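Long-range contact in uncharacterized protein (Parabacteroides merdae, PDB 4R7F), which is of unknown function, but has three immunoglobulin-like beta-sandwich domains and is probably related to a plug protein of the type 9 secretion system: residues A220-R225 and Y368-E373. Sequence-based numbering, arbitrary orientation.
Sequences AGNEYR and YQTQNE. With MG (magnesium ion), chain G.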
loop_
_atom_site.group_PDB
_atom_site.type_symbol
_atom_site.label_atom_id
_atom_site.label_comp_id
_atom_site.label_asym_id
_atom_site.label_seq_id
_atom_site.Cartn_x
_atom_site.Cartn_y
_atom_site.Cartn_z
ATOM N N ALA A 220 -17.240 -0.159 -8.239
ATOM C CA ALA A 220 -16.314 -0.067 -7.129
ATOM C C ALA A 220 -16.355 -1.255 -6.202
ATOM O O ALA A 220 -15.366 -1.548 -5.502
ATOM C CB ALA A 220 -16.519 1.225 -6.361
ATOM N N GLY A 221 -17.488 -1.946 -6.156
ATOM C CA GLY A 221 -17.622 -3.095 -5.249
ATOM C C GLY A 221 -17.488 -2.699 -3.798
ATOM O O GLY A 221 -17.782 -1.543 -3.413
ATOM N N ASN A 222 -17.026 -3.661 -3.010
ATOM C CA ASN A 222 -17.027 -3.592 -1.566
ATOM C C ASN A 222 -15.811 -4.369 -1.083
ATOM O O ASN A 222 -15.188 -5.121 -1.862
ATOM C CB ASN A 222 -18.299 -4.223 -0.989
ATOM C CG ASN A 222 -18.640 -3.719 0.420
ATOM O OD1 ASN A 222 -17.806 -3.153 1.101
ATOM N ND2 ASN A 222 -19.864 -3.932 0.846
ATOM N N GLU A 223 -15.451 -4.177 0.186
ATOM C CA GLU A 223 -14.400 -5.004 0.786
ATOM C C GLU A 223 -14.948 -6.404 0.859
ATOM O O GLU A 223 -16.147 -6.619 1.096
ATOM C CB GLU A 223 -13.945 -4.516 2.176
ATOM C CG GLU A 223 -13.569 -3.014 2.259
ATOM C CD GLU A 223 -12.442 -2.555 1.320
ATOM O OE1 GLU A 223 -11.727 -3.377 0.683
ATOM O OE2 GLU A 223 -12.288 -1.319 1.210
ATOM N N TYR A 224 -14.063 -7.349 0.605
ATOM C CA TYR A 224 -14.440 -8.734 0.567
ATOM C C TYR A 224 -14.822 -9.124 1.978
ATOM O O TYR A 224 -14.358 -8.538 2.992
ATOM C CB TYR A 224 -13.289 -9.629 0.059
ATOM C CG TYR A 224 -13.037 -9.569 -1.429
ATOM C CD1 TYR A 224 -12.566 -8.440 -2.022
ATOM C CD2 TYR A 224 -13.266 -10.684 -2.248
ATOM C CE1 TYR A 224 -12.343 -8.381 -3.396
ATOM C CE2 TYR A 224 -13.061 -10.639 -3.604
ATOM C CZ TYR A 224 -12.578 -9.483 -4.185
ATOM O OH TYR A 224 -12.357 -9.405 -5.546
ATOM N N ARG A 225 -15.706 -10.113 2.019
ATOM C CA ARG A 225 -16.093 -10.773 3.235
ATOM C C ARG A 225 -14.951 -11.640 3.709
ATOM O O ARG A 225 -14.175 -12.177 2.886
ATOM C CB ARG A 225 -17.316 -11.666 2.993
ATOM C CG ARG A 225 -18.580 -10.918 2.614
ATOM C CD ARG A 225 -19.589 -11.861 1.980
ATOM N NE ARG A 225 -20.666 -11.176 1.303
ATOM C CZ ARG A 225 -21.776 -10.739 1.887
ATOM N NH1 ARG A 225 -21.981 -10.884 3.189
ATOM N NH2 ARG A 225 -22.690 -10.145 1.149
ATOM N N TYR A 368 -17.688 3.774 -3.695
ATOM C CA TYR A 368 -16.471 4.379 -4.285
ATOM C C TYR A 368 -15.249 4.313 -3.378
ATOM O O TYR A 368 -14.140 4.299 -3.882
ATOM C CB TYR A 368 -16.689 5.841 -4.710
ATOM C CG TYR A 368 -16.636 6.795 -3.547
ATOM C CD1 TYR A 368 -17.753 6.966 -2.719
ATOM C CD2 TYR A 368 -15.459 7.491 -3.236
ATOM C CE1 TYR A 368 -17.709 7.798 -1.629
ATOM C CE2 TYR A 368 -15.397 8.331 -2.134
ATOM C CZ TYR A 368 -16.533 8.490 -1.359
ATOM O OH TYR A 368 -16.516 9.303 -0.284
ATOM N N GLN A 369 -15.459 4.287 -2.058
ATOM C CA GLN A 369 -14.356 4.253 -1.089
ATOM C C GLN A 369 -13.570 2.954 -1.110
ATOM O O GLN A 369 -12.468 2.914 -0.575
ATOM C CB GLN A 369 -14.842 4.419 0.374
ATOM C CG GLN A 369 -15.754 5.593 0.709
ATOM C CD GLN A 369 -17.249 5.317 0.509
ATOM O OE1 GLN A 369 -17.682 4.515 -0.340
ATOM N NE2 GLN A 369 -18.049 5.989 1.302
ATOM N N THR A 370 -14.172 1.878 -1.628
ATOM C CA THR A 370 -13.623 0.530 -1.496
ATOM C C THR A 370 -12.162 0.453 -1.988
ATOM O O THR A 370 -11.815 0.933 -3.074
ATOM C CB THR A 370 -14.509 -0.485 -2.275
ATOM O OG1 THR A 370 -15.780 -0.542 -1.632
ATOM C CG2 THR A 370 -13.889 -1.889 -2.298
ATOM N N GLN A 371 -11.321 -0.148 -1.176
ATOM C CA GLN A 371 -9.930 -0.411 -1.551
ATOM C C GLN A 371 -9.896 -1.599 -2.515
ATOM O O GLN A 371 -10.241 -2.741 -2.146
ATOM C CB GLN A 371 -9.073 -0.677 -0.293
ATOM C CG GLN A 371 -7.598 -1.029 -0.585
ATOM C CD GLN A 371 -7.271 -2.526 -0.891
ATOM O OE1 GLN A 371 -7.781 -3.474 -0.241
ATOM N NE2 GLN A 371 -6.357 -2.727 -1.863
ATOM N N ASN A 372 -9.508 -1.329 -3.758
ATOM C CA ASN A 372 -9.342 -2.382 -4.774
ATOM C C ASN A 372 -7.981 -2.245 -5.382
ATOM O O ASN A 372 -7.329 -1.217 -5.228
ATOM C CB ASN A 372 -10.387 -2.237 -5.880
ATOM C CG ASN A 372 -11.771 -2.611 -5.416
ATOM O OD1 ASN A 372 -12.005 -3.703 -4.865
ATOM N ND2 ASN A 372 -12.689 -1.709 -5.605
ATOM N N GLU A 373 -7.536 -3.279 -6.071
ATOM C CA GLU A 373 -6.293 -3.182 -6.822
ATOM C C GLU A 373 -6.562 -3.377 -8.307
ATOM O O GLU A 373 -7.513 -4.046 -8.673
ATOM C CB GLU A 373 -5.284 -4.208 -6.339
ATOM C CG GLU A 373 -5.635 -5.649 -6.655
ATOM C CD GLU A 373 -4.758 -6.603 -5.889
ATOM O OE1 GLU A 373 -4.887 -6.656 -4.646
ATOM O OE2 GLU A 373 -3.939 -7.273 -6.520
HETATM MG MG MG G . -10.480 -4.525 -0.960
HETATM O O HOH W 1 -12.383 -4.861 -2.363
#
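A magnesium ion joins the two loops: Glu223 OE1 binds MG at 2.4 Å, Gln371 O lies 2.2 Å from MG, and a water supplies a third ligand. Asp269 and Asp271 of the same chain complete the site, so that three carboxylates, hard anionic donors, face the cation. Glutamate suits its place because its two oxygens divide the work. With CG anti to the carbonyl carbon and the chain bent at chi2 (-59°), Glu223 OE2 accepts from Gln371 N on its syn lone pair, at 2.8 Å and nearly straight (167°). That oxygen is also hydrogen-bonded to Tyr264 OH, which further fixes the carboxylate.

In the second shell, Asn372 uses both ends of its amide. ND2 gives a 2.7 Å hydrogen bond to Ala220 O, in the carbonyl plane and on a lone pair, while OD1 accepts a bond from the metal-bound water, which also donates to Asn222 O. An alanine in place of Asn372 would remove both bonds and would probably leave that water less firmly oriented.

Thr370 points at the backbone of 220-222 and its branches divide: OG1 is 2.9 Å from Gly221 O, and the methyl CG2 packs 3.4 Å from Asn222 C. Gly221 turns the chain at a phi of 62°, which residues with a side chain adopt less readily. The whole is a carboxylate-rich magnesium site, in which the loops from strand 207-219 to 225-228 and from 342-352 to 373-380 meet Asp269 and Asp271 from a third.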